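Local coordinates for probable transcriptional regulator PhnF (Escherichia coli, PDB 2FA1), which is probably a DNA-binding transcriptional regulator of the GntR/HutC family, encoded in an operon for alkylphosphonate uptake and C-P lyase, and is represented here by its C-terminal effector-binding domain, at residues R30-H35 with E46-L51; T94-R99 with N133-E138; A107-A112 with M123-C128. All coordinates share one frame; numbering follows the deposited sequence.

In the fold
All three contacts lie in the UTRA domain and on one antiparallel sheet, ordered 23-31, 47-57, 60-69, 143-150, 125-135, 98-109. Contact 1 comes first along the chain and joins strands 23-31 and 47-57 at one edge. Contacts 2 and 3 both pair strands 98-109 and 125-135 at the other; contact 3, whose segments are joined through helix 113-118, falls between the segments of contact 2 in sequence. The centres of contacts 2 and 3 are about 30 Å apart, those of contacts 1 and 2 about 19 Å, and of contacts 1 and 3 about 23 Å. The contacts thus fix both edges of the sheet in this effector-binding domain, contact 3 where it meets the second subunit.

Contact 1 of 3, residues R30-H35 with E46-L51; sequences RPASGH and ENVIHL
Arg30 lays its aliphatic chain alongside His50, Arg30 CD 3.2 Å from His50 CB, and the two side chains run in the same direction. CG of Arg30 takes the crowded position between the backbone N and the carbonyl carbon (chi1 70°), and the chain then bends at chi3, which swings NH2 to the imidazole edge. There Arg30 NH2 donates to His50 ND1 at 3.0 Å. The donor lies in the ring plane, although the bond is bent at its hydrogen and the guanidinium is turned 58° from the ring. The other ring nitrogen, NE2, is hydrogen-bonded to Asp66 OD1, and Tyr68 stacks on the imidazole, so the histidine is held at two corners and by its face. Accepting at ND1 while bonded to a carboxylate at NE2 would suit a neutral ring with its proton on NE2.

The backbones form an antiparallel ladder: Arg30 N bonds to Val48 O at 3.0 Å, and Val48 N returns to Arg30 O at 2.9 Å. Pro31, which has no N-H to give, fits the next, non-hydrogen-bonded position. Ala32 N then reaches Glu46 O at 3.0 Å, while the small CB of Ala32 sits 3.7 Å from Val48 CG1, and both side chains touch Ile42. Ser33 follows as N-cap of helix 34-40, which completes a strand-helix-strand connection at the UTRA sheet edge.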
loop_
_atom_site.group_PDB
_atom_site.type_symbol
_atom_site.label_atom_id
_atom_site.label_comp_id
_atom_site.label_asym_id
_atom_site.label_seq_id
_atom_site.Cartn_x
_atom_site.Cartn_y
_atom_site.Cartn_z
ATOM N N ARG A 30 -23.155 4.419 16.854
ATOM C CA ARG A 30 -23.563 3.040 16.700
ATOM C C ARG A 30 -22.656 2.126 17.522
ATOM O O ARG A 30 -21.523 2.431 17.766
ATOM C CB ARG A 30 -23.480 2.655 15.210
ATOM C CG ARG A 30 -22.102 2.547 14.648
ATOM C CD ARG A 30 -22.159 2.607 13.143
ATOM N NE ARG A 30 -23.076 1.558 12.735
ATOM C CZ ARG A 30 -23.763 1.438 11.606
ATOM N NH1 ARG A 30 -24.564 0.378 11.536
ATOM N NH2 ARG A 30 -23.716 2.301 10.593
ATOM N N PRO A 31 -23.158 0.947 17.956
ATOM C CA PRO A 31 -22.288 0.000 18.637
ATOM C C PRO A 31 -21.100 -0.478 17.805
ATOM O O PRO A 31 -21.265 -0.744 16.607
ATOM C CB PRO A 31 -23.254 -1.195 18.914
ATOM C CG PRO A 31 -24.552 -0.541 18.994
ATOM C CD PRO A 31 -24.528 0.433 17.842
ATOM N N ALA A 32 -19.914 -0.534 18.416
ATOM C CA ALA A 32 -18.687 -1.031 17.832
ATOM C C ALA A 32 -18.777 -2.551 17.573
ATOM O O ALA A 32 -19.128 -3.355 18.472
ATOM C CB ALA A 32 -17.511 -0.707 18.716
ATOM N N SER A 33 -18.512 -2.915 16.334
ATOM C CA SER A 33 -18.307 -4.325 15.960
ATOM C C SER A 33 -17.023 -4.877 16.573
ATOM O O SER A 33 -16.205 -4.131 17.064
ATOM C CB SER A 33 -18.235 -4.414 14.431
ATOM O OG SER A 33 -17.055 -3.836 13.957
ATOM N N GLY A 34 -16.814 -6.190 16.526
ATOM C CA GLY A 34 -15.612 -6.729 17.126
ATOM C C GLY A 34 -14.346 -6.198 16.530
ATOM O O GLY A 34 -13.446 -5.865 17.275
ATOM N N HIS A 35 -14.272 -6.021 15.198
ATOM C CA HIS A 35 -13.055 -5.461 14.533
ATOM C C HIS A 35 -12.842 -4.008 14.917
ATOM O O HIS A 35 -11.686 -3.586 15.150
ATOM C CB HIS A 35 -12.910 -5.778 12.966
ATOM C CG HIS A 35 -13.397 -4.720 11.978
ATOM N ND1 HIS A 35 -12.596 -4.222 10.956
ATOM C CD2 HIS A 35 -14.632 -4.199 11.752
ATOM C CE1 HIS A 35 -13.290 -3.367 10.218
ATOM N NE2 HIS A 35 -14.530 -3.328 10.687
ATOM N N GLU A 46 -19.916 -1.119 22.743
ATOM C CA GLU A 46 -20.072 0.270 23.194
ATOM C C GLU A 46 -20.036 1.159 21.962
ATOM O O GLU A 46 -19.279 0.845 21.015
ATOM C CB GLU A 46 -18.979 0.734 24.170
ATOM C CG GLU A 46 -18.947 0.012 25.563
ATOM C CD GLU A 46 -20.291 -0.034 26.291
ATOM O OE1 GLU A 46 -20.907 1.025 26.492
ATOM O OE2 GLU A 46 -20.729 -1.151 26.681
ATOM N N ASN A 47 -20.764 2.275 22.058
ATOM C CA ASN A 47 -21.057 3.203 20.937
ATOM C C ASN A 47 -19.743 3.793 20.490
ATOM O O ASN A 47 -18.925 4.091 21.278
ATOM C CB ASN A 47 -22.064 4.324 21.268
ATOM C CG ASN A 47 -23.529 3.835 21.183
ATOM O OD1 ASN A 47 -23.774 2.791 20.598
ATOM N ND2 ASN A 47 -24.483 4.624 21.664
ATOM N N VAL A 48 -19.668 4.067 19.199
ATOM C CA VAL A 48 -18.577 4.867 18.605
ATOM C C VAL A 48 -19.312 5.820 17.622
ATOM O O VAL A 48 -20.494 5.671 17.383
ATOM C CB VAL A 48 -17.615 3.923 17.789
ATOM C CG1 VAL A 48 -16.782 2.928 18.759
ATOM C CG2 VAL A 48 -18.348 3.150 16.642
ATOM N N ILE A 49 -18.592 6.843 17.119
ATOM C CA ILE A 49 -19.149 7.735 16.109
ATOM C C ILE A 49 -18.674 7.091 14.805
ATOM O O ILE A 49 -17.495 6.876 14.629
ATOM C CB ILE A 49 -18.559 9.150 16.269
ATOM C CG1 ILE A 49 -19.048 9.798 17.592
ATOM C CG2 ILE A 49 -18.975 10.004 15.044
ATOM C CD1 ILE A 49 -18.195 11.099 17.907
ATOM N N HIS A 50 -19.622 6.821 13.924
ATOM C CA HIS A 50 -19.265 6.277 12.604
ATOM C C HIS A 50 -19.646 7.322 11.561
ATOM O O HIS A 50 -20.822 7.717 11.478
ATOM C CB HIS A 50 -20.168 5.063 12.425
ATOM C CG HIS A 50 -20.034 4.440 11.075
ATOM N ND1 HIS A 50 -21.022 3.669 10.513
ATOM C CD2 HIS A 50 -19.016 4.472 10.175
ATOM C CE1 HIS A 50 -20.626 3.263 9.316
ATOM N NE2 HIS A 50 -19.386 3.665 9.130
ATOM N N LEU A 51 -18.625 7.724 10.774
ATOM C CA LEU A 51 -18.841 8.615 9.606
ATOM C C LEU A 51 -18.455 7.802 8.399
ATOM O O LEU A 51 -17.374 7.183 8.410
ATOM C CB LEU A 51 -17.879 9.799 9.692
ATOM C CG LEU A 51 -18.655 11.029 10.116
ATOM C CD1 LEU A 51 -18.985 10.788 11.617
ATOM C CD2 LEU A 51 -17.866 12.282 9.981
#

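Contact 2 of 3, residues T94-R99 with N133-E138; sequences TGIALR and NHRDGE
Two backbone bonds between Arg99 and His134 hold the strands together. Arg99 N gives an almost straight bond to His134 O (2.9 Å, 173° at the hydrogen), in the carbonyl plane. His134 N returns to Arg99 O at 2.8 Å, approaching from above that carbonyl plane. Each oxygen also receives a CA-H: His134 O from Leu98 CA, and Arg99 O from Asn133 CA.

Buried Asn133 has both ends of its amide occupied, ND2 by Glu143 OE2 and OD1 by Gln16 NE2; an amide that can give and accept suits such a place. Gln16 NE2 also serves Leu98 O, whereas Ala97 O is buried without a partner. Leu98 CB lies 4.0 Å from Asn133 CB, and Leu98 packs on His87 and Leu90 of helix 86-94.

Arg99 and Asp136 run alongside each other, and OD2 of Asp136 lies at the guanidinium edge, 3.6 Å from Arg99 NH1, as a long salt bridge. Ile96 crosses Arg135 obliquely and puts Ile96 CG1 over the centre of its guanidinium face, 3.9 Å from Arg135 CZ, covering the cation with an apolar branch. Thr94 OG1 accepts from Ile96 N at 3.1 Å and is also hydrogen-bonded to Leu90 O, while Gly95 supplies the positive phi. This ST turn closes the exit from helix 86-94, and the chain then joins edge strand 98-109, paired antiparallel with 125-135 in the UTRA sheet.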
loop_
_atom_site.group_PDB
_atom_site.type_symbol
_atom_site.label_atom_id
_atom_site.label_comp_id
_atom_site.label_asym_id
_atom_site.label_seq_id
_atom_site.Cartn_x
_atom_site.Cartn_y
_atom_site.Cartn_z
ATOM N N THR A 94 -11.542 21.858 16.031
ATOM C CA THR A 94 -11.240 21.464 17.413
ATOM C C THR A 94 -9.770 21.595 17.710
ATOM O O THR A 94 -9.368 21.467 18.871
ATOM C CB THR A 94 -11.501 19.925 17.681
ATOM O OG1 THR A 94 -10.627 19.142 16.836
ATOM C CG2 THR A 94 -12.974 19.536 17.366
ATOM N N GLY A 95 -8.968 21.784 16.649
ATOM C CA GLY A 95 -7.479 21.850 16.822
ATOM C C GLY A 95 -6.795 20.472 16.797
ATOM O O GLY A 95 -5.568 20.388 16.844
ATOM N N ILE A 96 -7.585 19.417 16.792
ATOM C CA ILE A 96 -7.054 18.013 16.847
ATOM C C ILE A 96 -6.473 17.652 15.488
ATOM O O ILE A 96 -7.167 17.727 14.485
ATOM C CB ILE A 96 -8.118 17.013 17.220
ATOM C CG1 ILE A 96 -8.559 17.197 18.662
ATOM C CG2 ILE A 96 -7.543 15.626 17.251
ATOM C CD1 ILE A 96 -9.897 16.562 18.925
ATOM N N ALA A 97 -5.195 17.252 15.449
ATOM C CA ALA A 97 -4.587 16.859 14.128
ATOM C C ALA A 97 -4.164 15.431 14.417
ATOM O O ALA A 97 -3.408 15.127 15.339
ATOM C CB ALA A 97 -3.412 17.762 13.690
ATOM N N LEU A 98 -4.824 14.515 13.738
ATOM C CA LEU A 98 -4.571 13.138 14.014
ATOM C C LEU A 98 -3.282 12.703 13.340
ATOM O O LEU A 98 -2.981 13.172 12.221
ATOM C CB LEU A 98 -5.723 12.308 13.421
ATOM C CG LEU A 98 -7.021 12.749 14.004
ATOM C CD1 LEU A 98 -8.233 12.257 13.120
ATOM C CD2 LEU A 98 -7.006 12.184 15.369
ATOM N N ARG A 99 -2.528 11.852 14.013
ATOM C CA ARG A 99 -1.318 11.275 13.445
ATOM C C ARG A 99 -1.400 9.751 13.494
ATOM O O ARG A 99 -1.846 9.143 14.465
ATOM C CB ARG A 99 -0.081 11.752 14.202
ATOM C CG ARG A 99 0.221 13.219 13.992
ATOM C CD ARG A 99 0.915 13.467 12.660
ATOM N NE ARG A 99 0.471 14.710 12.030
ATOM C CZ ARG A 99 0.014 15.782 12.678
ATOM N NH1 ARG A 99 -0.035 15.820 14.012
ATOM N NH2 ARG A 99 -0.367 16.838 11.980
ATOM N N ASN A 133 -5.197 6.031 14.091
ATOM C CA ASN A 133 -4.758 7.416 14.179
ATOM C C ASN A 133 -4.987 7.850 15.622
ATOM O O ASN A 133 -5.868 7.312 16.330
ATOM C CB ASN A 133 -5.570 8.342 13.251
ATOM C CG ASN A 133 -5.338 8.049 11.789
ATOM O OD1 ASN A 133 -4.226 8.086 11.267
ATOM N ND2 ASN A 133 -6.428 7.735 11.086
ATOM N N HIS A 134 -4.100 8.742 16.061
ATOM C CA HIS A 134 -3.974 9.110 17.500
ATOM C C HIS A 134 -3.902 10.617 17.597
ATOM O O HIS A 134 -3.466 11.277 16.652
ATOM C CB HIS A 134 -2.644 8.516 18.037
ATOM C CG HIS A 134 -2.729 7.026 18.276
ATOM N ND1 HIS A 134 -2.490 6.097 17.275
ATOM C CD2 HIS A 134 -3.071 6.312 19.377
ATOM C CE1 HIS A 134 -2.663 4.879 17.766
ATOM N NE2 HIS A 134 -3.010 4.975 19.033
ATOM N N ARG A 135 -4.459 11.145 18.684
ATOM C CA ARG A 135 -4.189 12.540 19.058
ATOM C C ARG A 135 -2.813 12.447 19.695
ATOM O O ARG A 135 -2.580 11.623 20.632
ATOM C CB ARG A 135 -5.160 13.082 20.104
ATOM C CG ARG A 135 -6.574 13.063 19.701
ATOM C CD ARG A 135 -7.485 13.593 20.853
ATOM N NE ARG A 135 -6.946 14.848 21.375
ATOM C CZ ARG A 135 -7.603 15.694 22.175
ATOM N NH1 ARG A 135 -8.824 15.395 22.602
ATOM N NH2 ARG A 135 -6.997 16.827 22.569
ATOM N N ASP A 136 -1.909 13.230 19.132
ATOM C CA ASP A 136 -0.609 13.533 19.751
ATOM C C ASP A 136 -0.414 12.845 21.103
ATOM O O ASP A 136 -0.892 13.327 22.149
ATOM C CB ASP A 136 -0.448 15.043 19.891
ATOM C CG ASP A 136 0.142 15.687 18.647
ATOM O OD1 ASP A 136 1.278 16.218 18.755
ATOM O OD2 ASP A 136 -0.516 15.669 17.581
ATOM N N GLY A 137 0.262 11.699 21.049
ATOM C CA GLY A 137 0.771 10.978 22.213
ATOM C C GLY A 137 0.161 9.631 22.623
ATOM O O GLY A 137 0.875 8.657 22.858
ATOM N N GLU A 138 -1.151 9.578 22.751
ATOM C CA GLU A 138 -1.772 8.637 23.687
ATOM C C GLU A 138 -1.982 7.199 23.205
ATOM O O GLU A 138 -2.138 6.925 22.018
ATOM C CB GLU A 138 -3.121 9.177 24.184
ATOM C CG GLU A 138 -3.319 10.692 24.001
ATOM C CD GLU A 138 -4.755 11.049 23.551
ATOM O OE1 GLU A 138 -4.883 11.877 22.622
ATOM O OE2 GLU A 138 -5.744 10.505 24.096
#

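Contact 3 of 3, residues A107-A112 with M123-C128; sequences ARRAQA and MSPLLC
Three successive torsions near -60° in Met123 (chi1 -57°, chi2 -63°, chi3 -67°) curl its chain back toward Arg109 and Gln111. The terminal methyl Met123 CE thus comes over one face of the Arg109 guanidinium, offset toward the rim and 3.4 Å from Arg109 NE. Arg109 itself starts with CG anti to the carbonyl carbon and bends at chi3; the two chains cross obliquely. The unbranched thioether suits the spot: its flexible chain lets CE cover the cation while Met123 SD lies 3.8 Å from CD of Gln111, whose extended chain runs alongside.

Arg108, on the opposite sheet face, has CG in the crowded position between the backbone N and the carbonyl carbon and then stretches out as far as NE, which carries NH1 to a salt bridge with Glu114 OE2 on helix 113-118. Arg108 NH2 rests beside Cys128 SG at 3.8 Å. Ala110 puts its small CB against Leu126 CD1, also 3.8 Å away, and both residues pack on Ile120 and helix 113-118.

Along the backbone, Leu126 N donates almost along the C=O axis to Arg108 O (2.7 Å), and Arg108 N returns to Leu126 O. Ala110 N to Ser124 O and Met123 N to Ala110 O, each 2.7 Å, extend the run of backbone bonds to Met123. Pro125, lacking an N-H, takes the non-hydrogen-bonded place facing Arg109. Arg109 packs on Pro125 of the second subunit, and Pro125 on Arg109 of that subunit, so this antiparallel edge pair, linked through helix 113-118, forms part of the dimer contact.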
loop_
_atom_site.group_PDB
_atom_site.type_symbol
_atom_site.label_atom_id
_atom_site.label_comp_id
_atom_site.label_asym_id
_atom_site.label_seq_id
_atom_site.Cartn_x
_atom_site.Cartn_y
_atom_site.Cartn_z
ATOM N N ALA A 107 -5.508 -6.297 -0.608
ATOM C CA ALA A 107 -6.322 -6.178 -1.867
ATOM C C ALA A 107 -7.240 -7.352 -1.861
ATOM O O ALA A 107 -6.870 -8.468 -1.477
ATOM C CB ALA A 107 -5.511 -6.156 -3.130
ATOM N N ARG A 108 -8.434 -7.099 -2.318
ATOM C CA ARG A 108 -9.381 -8.210 -2.451
ATOM C C ARG A 108 -10.418 -7.962 -3.494
ATOM O O ARG A 108 -10.401 -6.939 -4.168
ATOM C CB ARG A 108 -9.961 -8.517 -1.099
ATOM C CG ARG A 108 -10.814 -7.373 -0.538
ATOM C CD ARG A 108 -11.689 -8.020 0.535
ATOM N NE ARG A 108 -12.569 -7.068 1.243
ATOM C CZ ARG A 108 -12.186 -6.276 2.240
ATOM N NH1 ARG A 108 -13.054 -5.478 2.865
ATOM N NH2 ARG A 108 -10.932 -6.275 2.617
ATOM N N ARG A 109 -11.228 -8.986 -3.746
ATOM C CA ARG A 109 -12.179 -8.918 -4.864
ATOM C C ARG A 109 -13.503 -8.585 -4.237
ATOM O O ARG A 109 -13.914 -9.253 -3.302
ATOM C CB ARG A 109 -12.173 -10.236 -5.697
ATOM C CG ARG A 109 -11.006 -10.220 -6.753
ATOM C CD ARG A 109 -10.965 -11.415 -7.671
ATOM N NE ARG A 109 -10.542 -12.614 -6.968
ATOM C CZ ARG A 109 -10.359 -13.816 -7.542
ATOM N NH1 ARG A 109 -10.576 -13.975 -8.839
ATOM N NH2 ARG A 109 -9.937 -14.860 -6.815
ATOM N N ALA A 110 -14.168 -7.528 -4.726
ATOM C CA ALA A 110 -15.377 -7.002 -4.077
ATOM C C ALA A 110 -16.527 -7.969 -4.185
ATOM O O ALA A 110 -16.723 -8.562 -5.224
ATOM C CB ALA A 110 -15.813 -5.711 -4.754
ATOM N N GLN A 111 -17.258 -8.082 -3.071
ATOM C CA GLN A 111 -18.505 -8.815 -3.034
ATOM C C GLN A 111 -19.581 -8.133 -2.170
ATOM O O GLN A 111 -19.291 -7.291 -1.246
ATOM C CB GLN A 111 -18.261 -10.287 -2.644
ATOM C CG GLN A 111 -17.461 -11.092 -3.711
ATOM C CD GLN A 111 -17.335 -12.550 -3.274
ATOM O OE1 GLN A 111 -16.550 -12.852 -2.398
ATOM N NE2 GLN A 111 -18.101 -13.438 -3.895
ATOM N N ALA A 112 -20.829 -8.473 -2.506
ATOM C CA ALA A 112 -21.991 -8.123 -1.662
ATOM C C ALA A 112 -22.040 -6.621 -1.378
ATOM O O ALA A 112 -22.142 -5.793 -2.310
ATOM C CB ALA A 112 -21.931 -8.930 -0.320
ATOM N N MET A 123 -16.636 -9.272 -7.874
ATOM C CA MET A 123 -15.205 -9.680 -7.970
ATOM C C MET A 123 -14.240 -8.553 -8.450
ATOM O O MET A 123 -13.021 -8.757 -8.647
ATOM C CB MET A 123 -15.045 -10.971 -8.810
ATOM C CG MET A 123 -15.904 -12.103 -8.184
ATOM S SD MET A 123 -15.404 -12.574 -6.509
ATOM C CE MET A 123 -13.834 -13.269 -6.909
ATOM N N SER A 124 -14.770 -7.332 -8.543
ATOM C CA SER A 124 -13.919 -6.209 -8.988
ATOM C C SER A 124 -12.807 -5.982 -7.953
ATOM O O SER A 124 -13.142 -5.994 -6.740
ATOM C CB SER A 124 -14.733 -4.912 -9.030
ATOM O OG SER A 124 -15.608 -4.962 -10.074
ATOM N N PRO A 125 -11.501 -5.985 -8.349
ATOM C CA PRO A 125 -10.437 -5.728 -7.334
ATOM C C PRO A 125 -10.452 -4.357 -6.613
ATOM O O PRO A 125 -10.494 -3.272 -7.275
ATOM C CB PRO A 125 -9.131 -5.898 -8.139
ATOM C CG PRO A 125 -9.495 -6.847 -9.160
ATOM C CD PRO A 125 -10.869 -6.377 -9.622
ATOM N N LEU A 126 -10.330 -4.436 -5.276
ATOM C CA LEU A 126 -10.317 -3.239 -4.414
ATOM C C LEU A 126 -9.021 -3.184 -3.632
ATOM O O LEU A 126 -8.524 -4.273 -3.257
ATOM C CB LEU A 126 -11.440 -3.246 -3.396
ATOM C CG LEU A 126 -12.891 -3.429 -3.779
ATOM C CD1 LEU A 126 -13.712 -3.578 -2.476
ATOM C CD2 LEU A 126 -13.242 -2.224 -4.589
ATOM N N LEU A 127 -8.509 -1.974 -3.359
ATOM C CA LEU A 127 -7.407 -1.797 -2.397
ATOM C C LEU A 127 -8.088 -1.454 -1.093
ATOM O O LEU A 127 -9.040 -0.603 -1.064
ATOM C CB LEU A 127 -6.503 -0.632 -2.787
ATOM C CG LEU A 127 -5.415 -0.972 -3.811
ATOM C CD1 LEU A 127 -4.866 0.241 -4.683
ATOM C CD2 LEU A 127 -4.317 -1.752 -3.095
ATOM N N CYS A 128 -7.674 -2.104 0.002
ATOM C CA CYS A 128 -8.258 -1.822 1.279
ATOM C C CYS A 128 -7.154 -1.265 2.188
ATOM O O CYS A 128 -6.110 -1.934 2.347
ATOM C CB CYS A 128 -8.843 -3.064 1.849
ATOM S SG CYS A 128 -9.385 -2.920 3.622
#